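Local coordinates for segregation and condensation protein A (Bacillus subtilis, PDB 5H66) that probably acts as the kleisin subunit of the bacterial SMC-ScpAB condensin, bridging the SMC proteins in chromosome condensation and segregation, at residues L47-L50 against E51-N55. Residues are numbered along the deposited sequence; the frame is centred on the assembly and turned at random.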
ATOM      1  N   LEU C  47     -21.054  -1.628  10.990  1.00 43.22           N
ATOM      2  CA  LEU C  47     -20.234  -2.769  11.387  1.00 42.31           C
ATOM      3  C   LEU C  47     -21.082  -3.896  11.965  1.00 45.76           C
ATOM      4  O   LEU C  47     -20.760  -5.078  11.777  1.00 38.58           O
ATOM      5  CB  LEU C  47     -19.179  -2.327  12.402  1.00 40.01           C
ATOM      6  CG  LEU C  47     -18.148  -1.317  11.885  1.00 37.57           C
ATOM      7  CD1 LEU C  47     -17.251  -0.817  13.007  1.00 39.18           C
ATOM      8  CD2 LEU C  47     -17.320  -1.937  10.756  1.00 36.53           C
ATOM      9  N   ALA C  48     -22.157  -3.550  12.680  1.00 47.74           N
ATOM     10  CA  ALA C  48     -23.052  -4.570  13.218  1.00 46.84           C
ATOM     11  C   ALA C  48     -23.701  -5.369  12.097  1.00 46.73           C
ATOM     12  O   ALA C  48     -23.747  -6.603  12.145  1.00 46.54           O
ATOM     13  CB  ALA C  48     -24.114  -3.921  14.104  1.00 51.63           C
ATOM     14  N   VAL C  49     -24.199  -4.675  11.069  1.00 46.46           N
ATOM     15  CA  VAL C  49     -24.859  -5.356   9.957  1.00 48.30           C
ATOM     16  C   VAL C  49     -23.888  -6.290   9.244  1.00 48.52           C
ATOM     17  O   VAL C  49     -24.239  -7.425   8.900  1.00 47.53           O
ATOM     18  CB  VAL C  49     -25.477  -4.328   8.991  1.00 46.24           C
ATOM     19  CG1 VAL C  49     -26.084  -5.030   7.794  1.00 51.89           C
ATOM     20  CG2 VAL C  49     -26.527  -3.498   9.704  1.00 51.08           C
ATOM     21  N   LEU C  50     -22.652  -5.833   9.011  1.00 48.05           N
ATOM     22  CA  LEU C  50     -21.657  -6.700   8.386  1.00 44.81           C
ATOM     23  C   LEU C  50     -21.408  -7.945   9.226  1.00 45.05           C
ATOM     24  O   LEU C  50     -21.248  -9.046   8.686  1.00 44.25           O
ATOM     25  CB  LEU C  50     -20.347  -5.941   8.170  1.00 42.02           C
ATOM     26  CG  LEU C  50     -20.390  -4.663   7.334  1.00 42.12           C
ATOM     27  CD1 LEU C  50     -19.074  -3.903   7.480  1.00 41.04           C
ATOM     28  CD2 LEU C  50     -20.661  -4.979   5.880  1.00 42.21           C
ATOM     29  N   GLU C  51     -21.374  -7.795  10.552  1.00 44.86           N
ATOM     30  CA  GLU C  51     -21.149  -8.955  11.408  1.00 48.07           C
ATOM     31  C   GLU C  51     -22.354  -9.889  11.395  1.00 50.35           C
ATOM     32  O   GLU C  51     -22.196 -11.115  11.411  1.00 48.33           O
ATOM     33  CB  GLU C  51     -20.830  -8.506  12.832  1.00 48.66           C
ATOM     34  CG  GLU C  51     -20.155  -9.577  13.681  1.00 49.67           C
ATOM     35  CD  GLU C  51     -18.726  -9.835  13.256  1.00 52.87           C
ATOM     36  OE1 GLU C  51     -18.035  -8.860  12.883  1.00 51.10           O
ATOM     37  OE2 GLU C  51     -18.291 -11.005  13.299  1.00 54.90           O
ATOM     38  N   LEU C  52     -23.566  -9.327  11.368  1.00 50.82           N
ATOM     39  CA  LEU C  52     -24.762 -10.162  11.286  1.00 52.07           C
ATOM     40  C   LEU C  52     -24.809 -10.920   9.966  1.00 54.29           C
ATOM     41  O   LEU C  52     -25.212 -12.089   9.927  1.00 54.40           O
ATOM     42  CB  LEU C  52     -26.014  -9.305  11.467  1.00 52.00           C
ATOM     43  CG  LEU C  52     -26.255  -8.814  12.898  1.00 52.50           C
ATOM     44  CD1 LEU C  52     -27.215  -7.644  12.909  1.00 55.37           C
ATOM     45  CD2 LEU C  52     -26.770  -9.945  13.773  1.00 57.36           C
ATOM     46  N   MET C  53     -24.390 -10.269   8.875  1.00 50.72           N
ATOM     47  CA  MET C  53     -24.255 -10.960   7.598  1.00 49.98           C
ATOM     48  C   MET C  53     -23.287 -12.133   7.704  1.00 51.87           C
ATOM     49  O   MET C  53     -23.528 -13.200   7.126  1.00 53.60           O
ATOM     50  CB  MET C  53     -23.784  -9.981   6.519  1.00 49.45           C
ATOM     51  CG  MET C  53     -24.782  -8.890   6.194  1.00 48.44           C
ATOM     52  SD  MET C  53     -24.097  -7.524   5.225  1.00 49.51           S
ATOM     53  CE  MET C  53     -23.903  -8.309   3.627  1.00 50.27           C
ATOM     54  N   LYS C  54     -22.185 -11.952   8.438  1.00 50.94           N
ATOM     55  CA  LYS C  54     -21.192 -13.014   8.562  1.00 50.94           C
ATOM     56  C   LYS C  54     -21.717 -14.185   9.386  1.00 52.84           C
ATOM     57  O   LYS C  54     -21.305 -15.329   9.168  1.00 51.63           O
ATOM     58  CB  LYS C  54     -19.908 -12.457   9.181  1.00 48.19           C
ATOM     59  CG  LYS C  54     -18.761 -13.449   9.237  1.00 47.11           C
ATOM     60  CD  LYS C  54     -17.719 -13.028  10.260  1.00 46.88           C
ATOM     61  CE  LYS C  54     -16.727 -14.152  10.527  1.00 49.08           C
ATOM     62  NZ  LYS C  54     -15.643 -13.730  11.454  1.00 50.92           N
ATOM     63  N   ASN C  55     -22.611 -13.924  10.334  1.00 53.71           N
ATOM     64  CA  ASN C  55     -23.208 -14.973  11.148  1.00 55.74           C
ATOM     65  C   ASN C  55     -24.504 -15.508  10.555  1.00 59.05           C
ATOM     66  O   ASN C  55     -25.255 -16.194  11.258  1.00 60.95           O
ATOM     67  CB  ASN C  55     -23.450 -14.462  12.570  1.00 57.13           C
ATOM     68  CG  ASN C  55     -22.162 -14.109  13.283  1.00 56.75           C
ATOM     69  OD1 ASN C  55     -21.089 -14.616  12.942  1.00 56.45           O
ATOM     70  ND2 ASN C  55     -22.256 -13.231  14.276  1.00 53.84           N
TER
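Met-53 folds back along helix 39-54 over the preceding turn, its thioether sulfur SD lying 4.1 Å from CG1 of Val-49 and 4.3 Å from CD2 of Leu-50. CG of Met-53 is anti to its carbonyl carbon (chi1 -66°), which sends the chain back toward the start of the helix and brings CG within 3.1 Å of the Val-49 O, the tight spot of the contact. That same oxygen accepts the Met-53 N-H at 2.8 Å in a fairly straight bond (164°). Leu-52 repeats the pattern: its N bonds Ala-48 O at 2.8 Å while its CG rests 3.4 Å from that oxygen. Looser is the side of partly exposed Glu-51 and exposed Lys-54, whose CB alone touches the preceding turn (Leu-50 O, 3.7 Å) before its extended chain leads away. The Lys-54 N to Leu-50 O bond is less straight, 144° at 3.1 Å, perhaps because another protein's polar side chain shares that oxygen. With backbone polarity largely satisfied within the helix, Val-49 and Leu-52 turn to the chain's own core, Met-53 touches both Ile-60 and another chain, and Leu-47 and Leu-50 pack on apolar side chains of both other protein chains.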